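Local structure of nucleoprotein (Sendai virus, 6M7D) at residues A[32-37]-A[98-103]; A[168-173]-A[207-212]; A[290-295]-A[329-334]. The protein coats the viral RNA genome in a helical nucleocapsid, one subunit per six nucleotides, shielding it from nucleases while leaving it a template for transcription and replication. All blocks are in the same frame, centred on the assembly; numbering follows the deposited sequence.

Contact 1. Residues A[32-37]-A[98-103]; sequences RSTVSV and DVKYVI
Val35 O is gripped twice: Val102 N donates a hydrogen bond of 2.6 Å to it, almost straight (176° at the hydrogen) and nearly along the C=O axis, and Tyr101 CA adds a C-H...O contact at 3.3 Å. This is the pattern of neighbouring parallel strands, here 99-108 and 33-40, the latter outermost, within this chain, of a mixed four-stranded sheet. Val35 also gives its N to Lys100 O at 2.8 Å, so one residue straddles Tyr101 with both its backbone groups. Lys100 N to Ser33 O and Val37 N to Val102 O complete the ladder; the latter donor stands above the carbonyl plane. Val35, Val37, Val99 and Tyr101 share one face of the sheet, which helices 68-80, 86-93 and 227-239 cover. There Val35 CG2, beside its own backbone N, meets Val99 CG1 at 3.6 Å, while Val35 CB lies at the edge of the Tyr101 ring. Val37 CG2 reaches CD1 of the same ring at an oblique slant. On the other face Thr34 and Lys100 run alongside each other. The chain of Arg32 bends at chi3 (47°), which lays its guanidinium over Val99 O, with the oxygen 3.6 Å from the plane.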
loop_
_atom_site.group_PDB
_atom_site.type_symbol
_atom_site.label_atom_id
_atom_site.label_comp_id
_atom_site.label_asym_id
_atom_site.label_seq_id
_atom_site.Cartn_x
_atom_site.Cartn_y
_atom_site.Cartn_z
ATOM N N ARG A 32 12.353 -21.841 0.053
ATOM C CA ARG A 32 11.305 -21.222 0.847
ATOM C C ARG A 32 11.541 -21.511 2.319
ATOM O O ARG A 32 11.902 -22.629 2.692
ATOM C CB ARG A 32 9.916 -21.721 0.433
ATOM C CG ARG A 32 9.791 -23.212 0.384
ATOM C CD ARG A 32 8.352 -23.647 0.487
ATOM N NE ARG A 32 7.483 -22.882 -0.394
ATOM C CZ ARG A 32 6.228 -23.216 -0.669
ATOM N NH1 ARG A 32 5.702 -24.306 -0.131
ATOM N NH2 ARG A 32 5.500 -22.464 -1.481
ATOM N N SER A 33 11.347 -20.492 3.145
ATOM C CA SER A 33 11.404 -20.684 4.580
ATOM C C SER A 33 10.111 -21.320 5.068
ATOM O O SER A 33 9.042 -21.148 4.481
ATOM C CB SER A 33 11.637 -19.355 5.296
ATOM O OG SER A 33 12.973 -18.914 5.150
ATOM N N THR A 34 10.218 -22.072 6.153
ATOM C CA THR A 34 9.061 -22.672 6.804
ATOM C C THR A 34 8.684 -21.781 7.983
ATOM O O THR A 34 9.504 -21.526 8.868
ATOM C CB THR A 34 9.349 -24.111 7.228
ATOM O OG1 THR A 34 8.224 -24.639 7.934
ATOM C CG2 THR A 34 10.607 -24.210 8.090
ATOM N N VAL A 35 7.460 -21.274 7.969
ATOM C CA VAL A 35 7.011 -20.280 8.931
ATOM C C VAL A 35 5.880 -20.863 9.762
ATOM O O VAL A 35 4.938 -21.451 9.223
ATOM C CB VAL A 35 6.563 -18.986 8.228
ATOM C CG1 VAL A 35 6.356 -17.920 9.239
ATOM C CG2 VAL A 35 7.601 -18.546 7.222
ATOM N N SER A 36 5.977 -20.693 11.077
ATOM C CA SER A 36 4.944 -21.142 11.998
ATOM C C SER A 36 3.880 -20.063 12.116
ATOM O O SER A 36 4.179 -18.928 12.498
ATOM C CB SER A 36 5.537 -21.457 13.369
ATOM O OG SER A 36 6.697 -22.255 13.254
ATOM N N VAL A 37 2.644 -20.416 11.785
ATOM C CA VAL A 37 1.494 -19.535 11.930
ATOM C C VAL A 37 0.571 -20.140 12.973
ATOM O O VAL A 37 0.215 -21.319 12.884
ATOM C CB VAL A 37 0.762 -19.336 10.594
ATOM C CG1 VAL A 37 -0.471 -18.490 10.801
ATOM C CG2 VAL A 37 1.676 -18.684 9.606
ATOM N N ASP A 98 7.234 -18.027 -1.682
ATOM C CA ASP A 98 8.205 -17.394 -0.748
ATOM C C ASP A 98 8.377 -18.226 0.528
ATOM O O ASP A 98 9.534 -18.404 0.951
ATOM C CB ASP A 98 7.802 -15.950 -0.440
ATOM C CG ASP A 98 8.272 -14.964 -1.496
ATOM O OD1 ASP A 98 7.455 -14.123 -1.920
ATOM O OD2 ASP A 98 9.454 -15.046 -1.881
ATOM N N VAL A 99 7.285 -18.750 1.092
ATOM C CA VAL A 99 7.391 -19.520 2.371
ATOM C C VAL A 99 6.287 -20.577 2.477
ATOM O O VAL A 99 5.295 -20.489 1.730
ATOM C CB VAL A 99 7.333 -18.588 3.600
ATOM C CG1 VAL A 99 8.634 -17.838 3.841
ATOM C CG2 VAL A 99 6.156 -17.629 3.530
ATOM N N LYS A 100 6.500 -21.555 3.365
ATOM C CA LYS A 100 5.535 -22.594 3.683
ATOM C C LYS A 100 5.011 -22.341 5.086
ATOM O O LYS A 100 5.786 -22.320 6.046
ATOM C CB LYS A 100 6.160 -23.984 3.592
ATOM C CG LYS A 100 5.145 -25.103 3.561
ATOM C CD LYS A 100 5.770 -26.424 3.960
ATOM C CE LYS A 100 6.204 -26.413 5.413
ATOM N NZ LYS A 100 6.603 -27.765 5.879
ATOM N N TYR A 101 3.707 -22.134 5.200
ATOM C CA TYR A 101 3.073 -21.819 6.471
ATOM C C TYR A 101 2.728 -23.116 7.186
ATOM O O TYR A 101 1.986 -23.943 6.651
ATOM C CB TYR A 101 1.823 -20.969 6.261
ATOM C CG TYR A 101 2.118 -19.539 5.887
ATOM C CD1 TYR A 101 3.100 -18.820 6.546
ATOM C CD2 TYR A 101 1.420 -18.912 4.876
ATOM C CE1 TYR A 101 3.369 -17.518 6.211
ATOM C CE2 TYR A 101 1.685 -17.611 4.534
ATOM C CZ TYR A 101 2.659 -16.918 5.202
ATOM O OH TYR A 101 2.926 -15.616 4.859
ATOM N N VAL A 102 3.276 -23.294 8.380
ATOM C CA VAL A 102 2.956 -24.429 9.235
ATOM C C VAL A 102 1.972 -23.934 10.279
ATOM O O VAL A 102 2.337 -23.181 11.184
ATOM C CB VAL A 102 4.209 -25.024 9.886
ATOM C CG1 VAL A 102 3.931 -26.431 10.365
ATOM C CG2 VAL A 102 5.346 -25.020 8.909
ATOM N N ILE A 103 0.720 -24.353 10.155
ATOM C CA ILE A 103 -0.343 -23.828 10.999
ATOM C C ILE A 103 -0.344 -24.570 12.327
ATOM O O ILE A 103 -0.544 -25.787 12.372
ATOM C CB ILE A 103 -1.704 -23.940 10.302
ATOM C CG1 ILE A 103 -1.720 -23.058 9.057
ATOM C CG2 ILE A 103 -2.807 -23.544 11.248
ATOM C CD1 ILE A 103 -2.945 -23.228 8.223
#

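Contact 2. Residues A[168-173]-A[207-212]; sequences GAIIVQ and GALVFT
Gln173 leaves helix 163-181 with CG beside its own backbone N and anti to the carbonyl carbon (chi1 -71°), and from CG onward the chain is extended. That straight reach carries the amide across to the loop 207-212, where OE1 accepts the backbone N of Phe211 at 2.7 Å. The N-H points well at the oxygen, 164° at the hydrogen, but the donor stands above the carbonyl plane of the amide. Val210 CA lies against the same oxygen, at 3.2 Å from OE1.

Phe211 has the same kind of first torsion, CG beside N (chi1 -72°), and this turns its ring back towards the helix, with one face against Gln173 CB. That carbon sits 3.6 Å from the ring centroid and displaced towards the rim on the CE2 side, a CH-pi contact. One side chain therefore receives both the N-H of Phe211, at its tip, and the ring, at its base. Ile170 CG2, anti to its backbone N, comes in at the edge, in the plane of the ring, 3.9 Å from CZ.

The whole arrangement is buried in the helical body of the paramyxovirus nucleoprotein, where the loop joining helices 188-202 and 213-225 passes beside helix 163-181. Thr212, at the N-cap of helix 213-225, follows directly, and Val216 and Ile219 of that helix also touch the Phe211 side chain. Phe192 and Leu196 of helix 188-202 pack on Gln173, whose side chain is about 9 Å from that of the RNA-binding Arg195. Leu209 directs its two methyls at the turn before Gln173: CD1 meets Ala169 CB at 4.0 Å, and CD2 approaches Ile170 CD1 at 4.2 Å, the leucine and isoleucine crossing obliquely.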
loop_
_atom_site.group_PDB
_atom_site.type_symbol
_atom_site.label_atom_id
_atom_site.label_comp_id
_atom_site.label_asym_id
_atom_site.label_seq_id
_atom_site.Cartn_x
_atom_site.Cartn_y
_atom_site.Cartn_z
ATOM N N GLY A 168 -9.835 -5.338 15.201
ATOM C CA GLY A 168 -9.870 -4.534 13.998
ATOM C C GLY A 168 -8.961 -3.330 14.083
ATOM O O GLY A 168 -8.321 -2.967 13.102
ATOM N N ALA A 169 -8.891 -2.695 15.252
ATOM C CA ALA A 169 -7.936 -1.609 15.439
ATOM C C ALA A 169 -6.519 -2.077 15.140
ATOM O O ALA A 169 -5.806 -1.470 14.331
ATOM C CB ALA A 169 -8.031 -1.066 16.861
ATOM N N ILE A 170 -6.112 -3.184 15.762
ATOM C CA ILE A 170 -4.740 -3.670 15.594
ATOM C C ILE A 170 -4.465 -4.031 14.135
ATOM O O ILE A 170 -3.440 -3.645 13.554
ATOM C CB ILE A 170 -4.481 -4.863 16.528
ATOM C CG1 ILE A 170 -4.725 -4.462 17.979
ATOM C CG2 ILE A 170 -3.072 -5.373 16.360
ATOM C CD1 ILE A 170 -4.595 -5.604 18.948
ATOM N N ILE A 171 -5.381 -4.772 13.517
ATOM C CA ILE A 171 -5.150 -5.258 12.163
ATOM C C ILE A 171 -5.186 -4.111 11.162
ATOM O O ILE A 171 -4.369 -4.051 10.233
ATOM C CB ILE A 171 -6.171 -6.355 11.832
ATOM C CG1 ILE A 171 -5.897 -7.576 12.704
ATOM C CG2 ILE A 171 -6.116 -6.720 10.371
ATOM C CD1 ILE A 171 -6.910 -8.647 12.576
ATOM N N VAL A 172 -6.124 -3.181 11.336
ATOM C CA VAL A 172 -6.180 -1.992 10.502
ATOM C C VAL A 172 -4.876 -1.227 10.587
ATOM O O VAL A 172 -4.400 -0.678 9.592
ATOM C CB VAL A 172 -7.380 -1.123 10.918
ATOM C CG1 VAL A 172 -7.140 0.336 10.607
ATOM C CG2 VAL A 172 -8.600 -1.593 10.211
ATOM N N GLN A 173 -4.267 -1.187 11.770
ATOM C CA GLN A 173 -3.010 -0.466 11.890
ATOM C C GLN A 173 -1.871 -1.196 11.199
ATOM O O GLN A 173 -0.974 -0.556 10.644
ATOM C CB GLN A 173 -2.693 -0.231 13.354
ATOM C CG GLN A 173 -3.587 0.769 13.991
ATOM C CD GLN A 173 -3.165 1.079 15.383
ATOM O OE1 GLN A 173 -2.437 2.030 15.619
ATOM N NE2 GLN A 173 -3.609 0.269 16.324
ATOM N N GLY A 207 -7.491 5.070 21.530
ATOM C CA GLY A 207 -6.187 5.541 21.967
ATOM C C GLY A 207 -5.333 4.474 22.620
ATOM O O GLY A 207 -4.106 4.586 22.641
ATOM N N ALA A 208 -5.959 3.426 23.155
ATOM C CA ALA A 208 -5.201 2.419 23.886
ATOM C C ALA A 208 -4.506 1.437 22.956
ATOM O O ALA A 208 -3.558 0.764 23.369
ATOM C CB ALA A 208 -6.116 1.671 24.849
ATOM N N LEU A 209 -4.959 1.328 21.709
ATOM C CA LEU A 209 -4.395 0.380 20.763
ATOM C C LEU A 209 -3.703 1.059 19.594
ATOM O O LEU A 209 -3.550 0.445 18.536
ATOM C CB LEU A 209 -5.478 -0.564 20.252
ATOM C CG LEU A 209 -6.095 -1.503 21.283
ATOM C CD1 LEU A 209 -7.309 -2.156 20.687
ATOM C CD2 LEU A 209 -5.098 -2.550 21.735
ATOM N N VAL A 210 -3.285 2.311 19.759
ATOM C CA VAL A 210 -2.584 3.017 18.695
ATOM C C VAL A 210 -1.115 2.627 18.728
ATOM O O VAL A 210 -0.425 2.866 19.722
ATOM C CB VAL A 210 -2.757 4.533 18.841
ATOM C CG1 VAL A 210 -1.814 5.260 17.916
ATOM C CG2 VAL A 210 -4.179 4.921 18.549
ATOM N N PHE A 211 -0.628 2.039 17.637
ATOM C CA PHE A 211 0.766 1.620 17.558
ATOM C C PHE A 211 1.701 2.766 17.916
ATOM O O PHE A 211 1.456 3.922 17.564
ATOM C CB PHE A 211 1.102 1.135 16.147
ATOM C CG PHE A 211 0.506 -0.187 15.790
ATOM C CD1 PHE A 211 -0.217 -0.916 16.708
ATOM C CD2 PHE A 211 0.672 -0.701 14.524
ATOM C CE1 PHE A 211 -0.765 -2.124 16.364
ATOM C CE2 PHE A 211 0.131 -1.908 14.181
ATOM C CZ PHE A 211 -0.589 -2.618 15.100
ATOM N N THR A 212 2.781 2.444 18.615
ATOM C CA THR A 212 3.860 3.403 18.754
ATOM C C THR A 212 4.614 3.520 17.434
ATOM O O THR A 212 4.434 2.723 16.514
ATOM C CB THR A 212 4.818 2.988 19.866
ATOM O OG1 THR A 212 5.093 1.590 19.758
ATOM C CG2 THR A 212 4.222 3.263 21.207
#

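Contact 3. Residues A[290-295]-A[329-334]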
loop_
_atom_site.group_PDB
_atom_site.type_symbol
_atom_site.label_atom_id
_atom_site.label_comp_id
_atom_site.label_asym_id
_atom_site.label_seq_id
_atom_site.Cartn_x
_atom_site.Cartn_y
_atom_site.Cartn_z
ATOM N N ARG A 290 6.374 12.225 -27.810
ATOM C CA ARG A 290 5.634 11.276 -28.639
ATOM C C ARG A 290 6.037 9.830 -28.380
ATOM O O ARG A 290 5.144 8.994 -28.152
ATOM C CB ARG A 290 5.785 11.662 -30.110
ATOM C CG ARG A 290 5.010 10.792 -31.045
ATOM C CD ARG A 290 4.129 11.613 -31.939
ATOM N NE ARG A 290 3.008 10.828 -32.431
ATOM C CZ ARG A 290 1.958 11.342 -33.055
ATOM N NH1 ARG A 290 0.979 10.551 -33.468
ATOM N NH2 ARG A 290 1.888 12.645 -33.268
ATOM N N PRO A 291 7.320 9.455 -28.403
ATOM C CA PRO A 291 7.653 8.072 -28.049
ATOM C C PRO A 291 7.288 7.733 -26.622
ATOM O O PRO A 291 6.901 6.597 -26.336
ATOM C CB PRO A 291 9.165 8.006 -28.290
ATOM C CG PRO A 291 9.617 9.396 -28.223
ATOM C CD PRO A 291 8.528 10.208 -28.780
ATOM N N ASP A 292 7.364 8.706 -25.718
ATOM C CA ASP A 292 6.977 8.469 -24.335
ATOM C C ASP A 292 5.470 8.372 -24.178
ATOM O O ASP A 292 4.991 7.648 -23.309
ATOM C CB ASP A 292 7.551 9.566 -23.455
ATOM C CG ASP A 292 9.054 9.609 -23.508
ATOM O OD1 ASP A 292 9.665 8.568 -23.822
ATOM O OD2 ASP A 292 9.634 10.673 -23.239
ATOM N N ILE A 293 4.708 9.053 -25.028
ATOM C CA ILE A 293 3.260 8.875 -25.027
ATOM C C ILE A 293 2.895 7.487 -25.536
ATOM O O ILE A 293 1.984 6.845 -25.011
ATOM C CB ILE A 293 2.586 9.990 -25.848
ATOM C CG1 ILE A 293 2.456 11.256 -25.009
ATOM C CG2 ILE A 293 1.223 9.566 -26.325
ATOM C CD1 ILE A 293 2.424 12.518 -25.817
ATOM N N ASN A 294 3.611 6.991 -26.549
ATOM C CA ASN A 294 3.390 5.615 -26.992
ATOM C C ASN A 294 3.740 4.616 -25.897
ATOM O O ASN A 294 3.016 3.634 -25.677
ATOM C CB ASN A 294 4.213 5.324 -28.243
ATOM C CG ASN A 294 3.824 6.186 -29.409
ATOM O OD1 ASN A 294 2.693 6.650 -29.500
ATOM N ND2 ASN A 294 4.764 6.406 -30.319
ATOM N N LYS A 295 4.866 4.839 -25.221
ATOM C CA LYS A 295 5.244 4.004 -24.092
ATOM C C LYS A 295 4.164 4.000 -23.026
ATOM O O LYS A 295 3.806 2.944 -22.503
ATOM C CB LYS A 295 6.567 4.491 -23.508
ATOM C CG LYS A 295 7.151 3.590 -22.442
ATOM C CD LYS A 295 7.725 2.328 -23.044
ATOM C CE LYS A 295 8.286 1.411 -21.968
ATOM N NZ LYS A 295 7.229 0.792 -21.122
ATOM N N TYR A 329 9.974 6.590 -19.707
ATOM C CA TYR A 329 9.299 7.684 -20.406
ATOM C C TYR A 329 9.726 8.997 -19.768
ATOM O O TYR A 329 8.903 9.756 -19.261
ATOM C CB TYR A 329 7.780 7.504 -20.370
ATOM C CG TYR A 329 7.229 7.099 -19.018
ATOM C CD1 TYR A 329 7.295 5.784 -18.584
ATOM C CD2 TYR A 329 6.652 8.031 -18.175
ATOM C CE1 TYR A 329 6.819 5.423 -17.366
ATOM C CE2 TYR A 329 6.173 7.673 -16.958
ATOM C CZ TYR A 329 6.253 6.371 -16.559
ATOM O OH TYR A 329 5.770 6.003 -15.338
ATOM N N PRO A 330 11.025 9.309 -19.801
ATOM C CA PRO A 330 11.531 10.398 -18.954
ATOM C C PRO A 330 11.121 11.785 -19.406
ATOM O O PRO A 330 10.979 12.669 -18.560
ATOM C CB PRO A 330 13.053 10.215 -19.024
ATOM C CG PRO A 330 13.281 8.977 -19.779
ATOM C CD PRO A 330 12.101 8.733 -20.616
ATOM N N ALA A 331 10.938 12.021 -20.702
ATOM C CA ALA A 331 10.546 13.352 -21.144
ATOM C C ALA A 331 9.090 13.630 -20.805
ATOM O O ALA A 331 8.752 14.707 -20.305
ATOM C CB ALA A 331 10.791 13.511 -22.641
ATOM N N LEU A 332 8.213 12.666 -21.070
ATOM C CA LEU A 332 6.818 12.812 -20.685
ATOM C C LEU A 332 6.675 12.868 -19.176
ATOM O O LEU A 332 5.847 13.615 -18.654
ATOM C CB LEU A 332 5.993 11.670 -21.262
ATOM C CG LEU A 332 4.481 11.763 -21.107
ATOM C CD1 LEU A 332 3.948 13.030 -21.736
ATOM C CD2 LEU A 332 3.846 10.552 -21.707
ATOM N N TRP A 333 7.494 12.106 -18.458
ATOM C CA TRP A 333 7.451 12.153 -17.005
ATOM C C TRP A 333 7.915 13.500 -16.475
ATOM O O TRP A 333 7.324 14.028 -15.536
ATOM C CB TRP A 333 8.295 11.035 -16.409
ATOM C CG TRP A 333 8.415 11.134 -14.927
ATOM C CD1 TRP A 333 7.492 10.762 -14.013
ATOM C CD2 TRP A 333 9.517 11.662 -14.190
ATOM N NE1 TRP A 333 7.947 11.010 -12.750
ATOM C CE2 TRP A 333 9.193 11.563 -12.832
ATOM C CE3 TRP A 333 10.752 12.203 -14.548
ATOM C CZ2 TRP A 333 10.051 11.985 -11.831
ATOM C CZ3 TRP A 333 11.600 12.617 -13.556
ATOM C CH2 TRP A 333 11.247 12.509 -12.213
ATOM N N SER A 334 8.979 14.062 -17.044
ATOM C CA SER A 334 9.477 15.355 -16.588
ATOM C C SER A 334 8.488 16.459 -16.903
ATOM O O SER A 334 8.264 17.360 -16.086
ATOM C CB SER A 334 10.821 15.652 -17.234
ATOM O OG SER A 334 11.643 14.509 -17.235
#
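The start of helix 330-343 meets the first turn of helix 290-305 here, the two short axes crossing almost perpendicularly at -91° and 8.1 Å apart. Asp292 carries the contact. Its CG stands beside its own backbone N, and the carboxylate reaches over the beginning of the other helix, where first-turn N-H groups point back along the axis. OD2 accepts Leu332 N at 3.3 Å, from above the carboxylate plane, and Ala331 N by a weaker, more bent bond at 3.2 Å. A negative charge at a helix N terminus should be stabilised by the helix dipole, which would tend to keep Asp292 ionised. OD1 turns instead to the Tyr329 backbone, with Tyr329 CA 3.5 Å away.

Asp292 CB touches both Leu332 CB, at 3.4 Å, and Tyr329 CB, at 3.7 Å. Leu332, with CG anti to its N, sends CD2 to Ile293 CG1 at 3.7 Å, the side chains crossing at about a right angle. Tyr329, in the N-cap position, has CG in the crowded place between N and carbonyl carbon (chi1 44°), and its hydroxyl bonds to Phe324 O.

The Tyr329 side chain packs on Leu296 and Leu299 farther along helix 290-305 and on Phe269 and Thr272 of helix 267-277. Trp333 meets the ring of the RNA-binding Tyr356, while Ala331 also touches Met361 of helix 359-370.

From the N terminus the three contacts follow in series, with none nested in or crossing another. Contact 1 closes first: 60 mostly helical residues, including helices 47-62, 68-80 and 86-93, lie between its strands, so the excursion ends with its return to the sheet. Contact 2 closes a 33-residue loop made of the end of helix 163-181, helix 188-202 and connecting turns, and holds the approach to helix 213-225 against helix 163-181. Contact 3 closes another 33-residue loop, this one mostly irregular, joining helices 290-305 and 330-343. Centres of contacts 1 and 2 are 26 Å apart; that of contact 3 lies about 43 Å from the first and 42 Å from the second, across the chain's centre from contact 2.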